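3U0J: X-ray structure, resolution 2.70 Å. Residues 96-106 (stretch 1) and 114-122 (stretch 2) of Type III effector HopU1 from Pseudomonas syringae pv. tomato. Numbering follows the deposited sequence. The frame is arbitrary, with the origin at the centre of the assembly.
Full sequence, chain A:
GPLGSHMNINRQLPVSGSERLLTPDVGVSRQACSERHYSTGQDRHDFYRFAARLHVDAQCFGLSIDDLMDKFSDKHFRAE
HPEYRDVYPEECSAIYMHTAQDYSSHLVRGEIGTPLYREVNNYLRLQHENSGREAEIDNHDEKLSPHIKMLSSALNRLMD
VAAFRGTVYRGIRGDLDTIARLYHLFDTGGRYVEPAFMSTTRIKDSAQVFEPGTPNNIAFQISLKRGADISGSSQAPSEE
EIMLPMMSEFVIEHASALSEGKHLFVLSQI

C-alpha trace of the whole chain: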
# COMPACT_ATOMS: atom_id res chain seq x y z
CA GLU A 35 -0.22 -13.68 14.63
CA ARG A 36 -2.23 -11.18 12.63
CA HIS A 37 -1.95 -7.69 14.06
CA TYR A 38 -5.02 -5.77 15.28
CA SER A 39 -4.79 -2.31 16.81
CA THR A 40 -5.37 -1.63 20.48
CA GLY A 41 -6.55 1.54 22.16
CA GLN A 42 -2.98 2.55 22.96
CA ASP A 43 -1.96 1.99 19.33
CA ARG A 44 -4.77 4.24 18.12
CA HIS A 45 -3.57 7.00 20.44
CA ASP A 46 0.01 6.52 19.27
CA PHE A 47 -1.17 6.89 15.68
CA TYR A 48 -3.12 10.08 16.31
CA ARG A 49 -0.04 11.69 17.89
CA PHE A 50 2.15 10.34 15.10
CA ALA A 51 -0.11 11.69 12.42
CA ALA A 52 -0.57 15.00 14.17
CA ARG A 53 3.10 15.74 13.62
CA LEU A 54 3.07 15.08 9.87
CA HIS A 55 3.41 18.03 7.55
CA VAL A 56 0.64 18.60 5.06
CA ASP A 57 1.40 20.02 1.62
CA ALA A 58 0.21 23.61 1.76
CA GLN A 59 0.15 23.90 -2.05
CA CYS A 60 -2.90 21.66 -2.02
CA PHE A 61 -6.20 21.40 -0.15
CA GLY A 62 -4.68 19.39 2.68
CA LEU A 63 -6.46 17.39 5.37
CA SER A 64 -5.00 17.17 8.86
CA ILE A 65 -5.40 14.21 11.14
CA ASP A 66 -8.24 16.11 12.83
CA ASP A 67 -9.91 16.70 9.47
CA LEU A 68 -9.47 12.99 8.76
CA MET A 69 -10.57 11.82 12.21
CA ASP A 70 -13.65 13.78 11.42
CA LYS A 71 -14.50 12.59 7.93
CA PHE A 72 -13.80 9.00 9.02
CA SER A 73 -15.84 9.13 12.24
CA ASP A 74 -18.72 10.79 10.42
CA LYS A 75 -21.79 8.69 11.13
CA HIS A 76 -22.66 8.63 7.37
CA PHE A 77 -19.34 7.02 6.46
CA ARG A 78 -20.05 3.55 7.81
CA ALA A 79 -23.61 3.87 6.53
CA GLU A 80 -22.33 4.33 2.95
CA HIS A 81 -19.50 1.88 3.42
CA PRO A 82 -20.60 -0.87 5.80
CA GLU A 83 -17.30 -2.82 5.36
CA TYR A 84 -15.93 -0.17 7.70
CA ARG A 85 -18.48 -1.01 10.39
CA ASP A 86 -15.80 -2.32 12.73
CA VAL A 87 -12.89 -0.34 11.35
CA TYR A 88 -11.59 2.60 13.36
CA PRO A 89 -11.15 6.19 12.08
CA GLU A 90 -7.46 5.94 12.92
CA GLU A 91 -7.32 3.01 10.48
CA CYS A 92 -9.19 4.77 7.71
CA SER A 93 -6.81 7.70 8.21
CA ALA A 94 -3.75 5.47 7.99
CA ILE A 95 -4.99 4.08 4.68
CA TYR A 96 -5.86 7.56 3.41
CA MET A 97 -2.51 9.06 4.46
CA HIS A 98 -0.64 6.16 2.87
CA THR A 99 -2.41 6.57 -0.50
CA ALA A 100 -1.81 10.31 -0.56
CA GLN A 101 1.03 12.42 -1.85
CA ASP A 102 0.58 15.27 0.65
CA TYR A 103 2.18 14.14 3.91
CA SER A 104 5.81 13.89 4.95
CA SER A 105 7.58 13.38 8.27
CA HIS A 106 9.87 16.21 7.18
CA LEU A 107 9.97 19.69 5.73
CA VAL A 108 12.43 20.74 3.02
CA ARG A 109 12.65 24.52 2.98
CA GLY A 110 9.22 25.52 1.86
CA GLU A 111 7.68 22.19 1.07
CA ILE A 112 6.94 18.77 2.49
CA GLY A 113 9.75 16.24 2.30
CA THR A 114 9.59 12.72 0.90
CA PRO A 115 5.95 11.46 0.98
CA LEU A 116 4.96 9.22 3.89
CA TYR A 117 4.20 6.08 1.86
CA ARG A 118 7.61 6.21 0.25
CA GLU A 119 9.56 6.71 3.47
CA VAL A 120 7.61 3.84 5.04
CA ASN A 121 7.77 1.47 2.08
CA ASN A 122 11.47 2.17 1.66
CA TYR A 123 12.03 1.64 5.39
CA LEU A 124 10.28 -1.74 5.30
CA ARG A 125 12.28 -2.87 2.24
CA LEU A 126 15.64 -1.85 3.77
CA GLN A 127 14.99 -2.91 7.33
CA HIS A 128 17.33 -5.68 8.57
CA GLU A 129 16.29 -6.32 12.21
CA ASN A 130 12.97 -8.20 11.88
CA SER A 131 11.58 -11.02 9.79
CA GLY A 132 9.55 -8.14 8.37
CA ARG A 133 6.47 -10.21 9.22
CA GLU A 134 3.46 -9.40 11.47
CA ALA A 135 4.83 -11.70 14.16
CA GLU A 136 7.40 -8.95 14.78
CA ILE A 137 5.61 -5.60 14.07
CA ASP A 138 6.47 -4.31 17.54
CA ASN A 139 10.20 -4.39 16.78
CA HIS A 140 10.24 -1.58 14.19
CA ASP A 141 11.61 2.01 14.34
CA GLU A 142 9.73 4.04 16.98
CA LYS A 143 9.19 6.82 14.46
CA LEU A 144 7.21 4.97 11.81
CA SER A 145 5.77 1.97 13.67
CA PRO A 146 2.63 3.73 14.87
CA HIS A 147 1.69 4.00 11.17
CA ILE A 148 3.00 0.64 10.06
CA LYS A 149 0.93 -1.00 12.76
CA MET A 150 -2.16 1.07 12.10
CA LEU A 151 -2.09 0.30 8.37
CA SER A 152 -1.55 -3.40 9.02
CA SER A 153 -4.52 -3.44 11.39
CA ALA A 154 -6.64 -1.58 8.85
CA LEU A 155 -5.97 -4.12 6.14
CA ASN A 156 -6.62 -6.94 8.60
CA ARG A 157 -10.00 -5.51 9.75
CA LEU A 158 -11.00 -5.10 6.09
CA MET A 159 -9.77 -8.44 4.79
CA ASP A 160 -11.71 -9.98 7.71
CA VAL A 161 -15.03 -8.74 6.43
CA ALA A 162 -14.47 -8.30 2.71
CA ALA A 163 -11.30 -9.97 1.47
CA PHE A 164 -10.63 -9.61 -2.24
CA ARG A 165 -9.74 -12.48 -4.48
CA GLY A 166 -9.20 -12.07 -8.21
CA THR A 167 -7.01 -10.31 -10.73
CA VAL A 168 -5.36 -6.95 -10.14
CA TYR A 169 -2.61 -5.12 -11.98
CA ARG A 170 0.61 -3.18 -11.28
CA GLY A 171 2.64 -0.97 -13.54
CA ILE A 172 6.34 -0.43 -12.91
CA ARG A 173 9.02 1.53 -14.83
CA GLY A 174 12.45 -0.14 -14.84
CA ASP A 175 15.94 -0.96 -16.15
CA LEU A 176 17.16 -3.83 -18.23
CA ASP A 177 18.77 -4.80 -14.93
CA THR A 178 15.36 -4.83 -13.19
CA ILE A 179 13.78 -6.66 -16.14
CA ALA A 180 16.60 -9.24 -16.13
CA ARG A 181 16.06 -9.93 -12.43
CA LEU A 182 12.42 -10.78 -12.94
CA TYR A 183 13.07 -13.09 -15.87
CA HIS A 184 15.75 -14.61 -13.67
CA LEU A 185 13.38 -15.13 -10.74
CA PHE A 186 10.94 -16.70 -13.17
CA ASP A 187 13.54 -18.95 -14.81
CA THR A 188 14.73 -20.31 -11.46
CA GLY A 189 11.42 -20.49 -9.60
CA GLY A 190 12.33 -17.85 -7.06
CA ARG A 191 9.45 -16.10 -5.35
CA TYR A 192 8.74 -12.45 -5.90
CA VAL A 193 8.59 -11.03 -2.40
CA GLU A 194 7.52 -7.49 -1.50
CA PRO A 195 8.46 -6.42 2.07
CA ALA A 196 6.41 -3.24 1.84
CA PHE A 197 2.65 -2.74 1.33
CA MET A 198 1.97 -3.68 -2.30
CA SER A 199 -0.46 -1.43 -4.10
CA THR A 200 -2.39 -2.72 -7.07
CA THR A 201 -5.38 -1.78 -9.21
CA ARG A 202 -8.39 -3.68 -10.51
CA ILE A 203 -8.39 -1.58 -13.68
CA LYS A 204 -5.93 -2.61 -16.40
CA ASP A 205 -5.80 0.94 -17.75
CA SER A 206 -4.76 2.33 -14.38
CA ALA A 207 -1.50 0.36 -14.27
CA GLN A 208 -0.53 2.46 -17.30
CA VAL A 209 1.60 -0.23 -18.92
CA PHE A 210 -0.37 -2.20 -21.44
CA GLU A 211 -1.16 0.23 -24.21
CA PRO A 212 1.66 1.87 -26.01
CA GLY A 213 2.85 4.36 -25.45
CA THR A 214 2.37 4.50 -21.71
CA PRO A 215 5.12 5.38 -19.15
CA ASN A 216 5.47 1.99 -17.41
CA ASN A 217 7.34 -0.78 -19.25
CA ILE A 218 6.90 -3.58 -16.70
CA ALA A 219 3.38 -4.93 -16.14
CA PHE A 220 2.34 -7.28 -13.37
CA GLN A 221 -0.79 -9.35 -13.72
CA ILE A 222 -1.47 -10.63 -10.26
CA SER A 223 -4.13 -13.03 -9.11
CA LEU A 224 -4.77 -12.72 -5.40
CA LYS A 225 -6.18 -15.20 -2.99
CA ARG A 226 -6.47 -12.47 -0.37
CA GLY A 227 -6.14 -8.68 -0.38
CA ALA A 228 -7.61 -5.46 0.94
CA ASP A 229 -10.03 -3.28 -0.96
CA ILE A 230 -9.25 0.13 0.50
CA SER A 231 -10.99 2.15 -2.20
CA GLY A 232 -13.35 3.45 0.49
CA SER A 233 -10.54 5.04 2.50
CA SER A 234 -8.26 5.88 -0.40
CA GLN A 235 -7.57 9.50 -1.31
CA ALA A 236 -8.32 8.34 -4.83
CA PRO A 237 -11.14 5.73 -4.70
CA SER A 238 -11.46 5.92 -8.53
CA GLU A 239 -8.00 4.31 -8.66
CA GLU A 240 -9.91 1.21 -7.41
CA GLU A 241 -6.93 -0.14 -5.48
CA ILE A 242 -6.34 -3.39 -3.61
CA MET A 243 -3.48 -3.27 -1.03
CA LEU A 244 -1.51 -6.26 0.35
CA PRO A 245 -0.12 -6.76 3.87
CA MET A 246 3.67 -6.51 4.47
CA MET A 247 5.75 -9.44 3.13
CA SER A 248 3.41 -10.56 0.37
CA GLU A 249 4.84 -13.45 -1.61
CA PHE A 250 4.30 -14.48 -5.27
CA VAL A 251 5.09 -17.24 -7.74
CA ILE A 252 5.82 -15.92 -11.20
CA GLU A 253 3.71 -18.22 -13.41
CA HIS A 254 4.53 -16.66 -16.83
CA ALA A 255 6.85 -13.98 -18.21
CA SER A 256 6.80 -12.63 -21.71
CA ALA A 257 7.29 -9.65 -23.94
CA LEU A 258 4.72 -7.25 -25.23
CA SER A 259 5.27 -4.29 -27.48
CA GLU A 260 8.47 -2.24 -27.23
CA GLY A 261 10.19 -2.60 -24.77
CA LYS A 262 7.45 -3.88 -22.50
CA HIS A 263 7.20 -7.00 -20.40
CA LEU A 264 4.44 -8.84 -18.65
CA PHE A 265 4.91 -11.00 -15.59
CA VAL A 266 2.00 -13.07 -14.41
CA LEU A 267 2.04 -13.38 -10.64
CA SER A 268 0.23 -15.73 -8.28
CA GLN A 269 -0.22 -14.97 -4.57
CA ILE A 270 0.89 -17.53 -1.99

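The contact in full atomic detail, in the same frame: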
# COMPACT_ATOMS: atom_id res chain seq x y z
N TYR A 96 -5.81 6.30 4.15
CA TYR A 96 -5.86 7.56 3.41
C TYR A 96 -4.46 8.18 3.29
O TYR A 96 -4.00 8.45 2.19
CB TYR A 96 -6.81 8.55 4.10
CG TYR A 96 -7.03 9.84 3.33
CD1 TYR A 96 -6.13 10.89 3.43
CD2 TYR A 96 -8.15 10.02 2.53
CE1 TYR A 96 -6.33 12.09 2.74
CE2 TYR A 96 -8.37 11.20 1.84
CZ TYR A 96 -7.46 12.23 1.94
OH TYR A 96 -7.67 13.41 1.25
N MET A 97 -3.80 8.38 4.43
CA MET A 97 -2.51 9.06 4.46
C MET A 97 -1.46 8.29 3.67
O MET A 97 -0.58 8.90 3.07
CB MET A 97 -2.04 9.28 5.89
CG MET A 97 -2.81 10.36 6.61
SD MET A 97 -2.32 10.53 8.33
CE MET A 97 -2.44 12.29 8.42
N HIS A 98 -1.58 6.97 3.65
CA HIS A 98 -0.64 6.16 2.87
C HIS A 98 -0.86 6.25 1.35
O HIS A 98 0.08 6.06 0.58
CB HIS A 98 -0.69 4.71 3.34
CG HIS A 98 0.51 3.91 2.97
ND1 HIS A 98 1.66 3.91 3.72
CD2 HIS A 98 0.74 3.07 1.93
CE1 HIS A 98 2.55 3.10 3.16
NE2 HIS A 98 2.01 2.57 2.08
N THR A 99 -2.10 6.52 0.92
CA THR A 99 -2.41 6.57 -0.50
C THR A 99 -2.25 7.97 -1.07
O THR A 99 -2.45 8.21 -2.26
CB THR A 99 -3.87 6.13 -0.79
OG1 THR A 99 -4.79 7.04 -0.16
CG2 THR A 99 -4.11 4.73 -0.30
N ALA A 100 -1.88 8.90 -0.19
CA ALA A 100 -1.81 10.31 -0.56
C ALA A 100 -0.39 10.73 -0.87
O ALA A 100 0.57 10.01 -0.59
CB ALA A 100 -2.37 11.19 0.55
N GLN A 101 -0.26 11.92 -1.42
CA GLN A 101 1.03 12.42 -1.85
C GLN A 101 1.35 13.66 -1.04
O GLN A 101 2.35 14.32 -1.32
CB GLN A 101 0.95 12.78 -3.33
CG GLN A 101 2.03 12.20 -4.20
CD GLN A 101 1.91 10.69 -4.42
OE1 GLN A 101 0.80 10.13 -4.49
NE2 GLN A 101 3.06 10.02 -4.54
N ASP A 102 0.52 13.99 -0.04
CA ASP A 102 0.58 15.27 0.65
C ASP A 102 1.22 15.30 2.01
O ASP A 102 1.31 16.37 2.59
CB ASP A 102 -0.81 15.82 0.92
CG ASP A 102 -1.72 15.66 -0.24
OD1 ASP A 102 -1.24 15.79 -1.39
OD2 ASP A 102 -2.93 15.42 0.02
N TYR A 103 1.61 14.15 2.56
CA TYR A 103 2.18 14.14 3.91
C TYR A 103 3.64 13.71 3.88
O TYR A 103 4.02 12.85 3.08
CB TYR A 103 1.38 13.23 4.86
CG TYR A 103 -0.09 13.45 4.75
CD1 TYR A 103 -0.70 14.46 5.46
CD2 TYR A 103 -0.86 12.70 3.89
CE1 TYR A 103 -2.03 14.69 5.34
CE2 TYR A 103 -2.21 12.93 3.76
CZ TYR A 103 -2.79 13.93 4.50
OH TYR A 103 -4.14 14.19 4.40
N SER A 104 4.44 14.33 4.74
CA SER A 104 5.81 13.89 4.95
C SER A 104 6.17 14.09 6.42
O SER A 104 5.66 15.01 7.08
CB SER A 104 6.77 14.65 4.03
OG SER A 104 8.12 14.40 4.40
N SER A 105 7.02 13.22 6.93
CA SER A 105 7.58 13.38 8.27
C SER A 105 8.39 14.66 8.33
O SER A 105 8.52 15.26 9.39
CB SER A 105 8.51 12.23 8.58
OG SER A 105 9.53 12.14 7.59
N HIS A 106 8.94 15.09 7.19
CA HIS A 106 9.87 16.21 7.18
C HIS A 106 9.47 17.36 6.30
O HIS A 106 8.57 17.24 5.47
CB HIS A 106 11.26 15.76 6.76
CG HIS A 106 11.96 14.98 7.81
ND1 HIS A 106 11.50 13.75 8.25
CD2 HIS A 106 13.08 15.25 8.53
CE1 HIS A 106 12.33 13.28 9.17
NE2 HIS A 106 13.29 14.17 9.36
N THR A 114 9.95 13.95 1.59
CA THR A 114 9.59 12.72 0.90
C THR A 114 8.23 12.26 1.46
O THR A 114 8.04 12.23 2.67
CB THR A 114 10.66 11.64 1.16
OG1 THR A 114 11.95 12.11 0.74
CG2 THR A 114 10.33 10.32 0.46
N PRO A 115 7.29 11.89 0.58
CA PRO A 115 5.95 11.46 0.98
C PRO A 115 5.97 10.26 1.93
O PRO A 115 6.80 9.36 1.80
CB PRO A 115 5.29 11.04 -0.34
CG PRO A 115 6.04 11.77 -1.38
CD PRO A 115 7.46 11.90 -0.88
N LEU A 116 5.03 10.25 2.87
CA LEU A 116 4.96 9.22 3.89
C LEU A 116 5.05 7.77 3.35
O LEU A 116 5.83 6.95 3.86
CB LEU A 116 3.68 9.41 4.72
CG LEU A 116 3.50 8.41 5.87
CD1 LEU A 116 4.43 8.70 6.98
CD2 LEU A 116 2.10 8.49 6.38
N TYR A 117 4.26 7.46 2.32
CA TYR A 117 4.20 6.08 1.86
C TYR A 117 5.56 5.64 1.35
O TYR A 117 5.94 4.47 1.49
CB TYR A 117 3.15 5.90 0.76
CG TYR A 117 3.54 6.46 -0.60
CD1 TYR A 117 4.28 5.71 -1.50
CD2 TYR A 117 3.16 7.74 -0.99
CE1 TYR A 117 4.63 6.21 -2.73
CE2 TYR A 117 3.51 8.25 -2.21
CZ TYR A 117 4.24 7.48 -3.08
OH TYR A 117 4.59 8.00 -4.30
N ARG A 118 6.29 6.57 0.76
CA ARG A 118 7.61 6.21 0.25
C ARG A 118 8.63 6.00 1.36
O ARG A 118 9.41 5.07 1.30
CB ARG A 118 8.12 7.25 -0.74
CG ARG A 118 9.28 6.76 -1.58
CD ARG A 118 9.60 7.77 -2.62
NE ARG A 118 8.53 7.91 -3.60
CZ ARG A 118 8.24 6.99 -4.51
NH1 ARG A 118 8.91 5.83 -4.52
NH2 ARG A 118 7.27 7.20 -5.40
N GLU A 119 8.63 6.86 2.36
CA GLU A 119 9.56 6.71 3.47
C GLU A 119 9.30 5.39 4.17
O GLU A 119 10.23 4.67 4.52
CB GLU A 119 9.43 7.88 4.45
CG GLU A 119 10.34 7.78 5.66
CD GLU A 119 10.25 9.00 6.56
OE1 GLU A 119 9.41 9.90 6.28
OE2 GLU A 119 11.02 9.07 7.56
N VAL A 120 8.01 5.06 4.34
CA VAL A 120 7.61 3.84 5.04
C VAL A 120 7.93 2.60 4.23
O VAL A 120 8.58 1.69 4.72
CB VAL A 120 6.11 3.87 5.41
CG1 VAL A 120 5.62 2.47 5.77
CG2 VAL A 120 5.89 4.82 6.57
N ASN A 121 7.50 2.58 2.98
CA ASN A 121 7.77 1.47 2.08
C ASN A 121 9.26 1.23 1.99
O ASN A 121 9.72 0.10 2.18
CB ASN A 121 7.20 1.73 0.69
CG ASN A 121 5.70 1.55 0.64
OD1 ASN A 121 5.08 1.12 1.61
ND2 ASN A 121 5.10 1.88 -0.49
N ASN A 122 10.03 2.29 1.74
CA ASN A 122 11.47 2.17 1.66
C ASN A 122 12.08 1.62 2.95
O ASN A 122 12.95 0.74 2.91
CB ASN A 122 12.11 3.49 1.26
CG ASN A 122 12.19 3.65 -0.25
OD1 ASN A 122 11.58 2.88 -0.98
ND2 ASN A 122 12.94 4.64 -0.72
O HOH W 1 1.72 9.51 1.93
O HOH W 2 2.32 1.35 -0.75
O HOH W 3 7.56 11.11 5.05

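The two stretches meet along the start of the helix 116-122, and together they bury 621 Å². Pro115 holds the N-cap position. Just beyond it, Leu116 N donates a hydrogen bond to Tyr103 O (2.8 Å), and Pro115 CA adds a CA-H...O contact to the same oxygen (3.2 Å). A backbone amide in the first turn of a helix has no partner within the helix, so the strand carbonyl satisfies it.

Tyr117 points toward stretch 1. Its CA-to-CB bond carries CB over one face of the His98 ring, 3.7 Å from the centroid. Chi1 is p, and OH ends beside Gln101 NE2. His98, with chi1 t, starts sideways and brings its ring nearer; at the ring edge, CE1 lies 4.1 Å from Val120 CG1. Water 2 links His98 NE2 (3.1 Å) to Asn121 ND2 (2.8 Å). At the far end of Tyr117, OH accepts a weak hydrogen bond from Gln101 NE2 (2.5 Å); the exposed Gln101 reaches it with chi1 between wells at -129°.

Leu116 is buried, its CD2 4.2 Å from Met97 CB.

Glu119 is extended, chi1 and chi2 both t, so OE1 reaches Ser105 OG, which donates to it (2.6 Å). Ser105 chi1 is p; its OG also accepts from His106 ND1 (2.6 Å). Water 3 bridges Ser105 N, Thr114 O and Glu119 OE1.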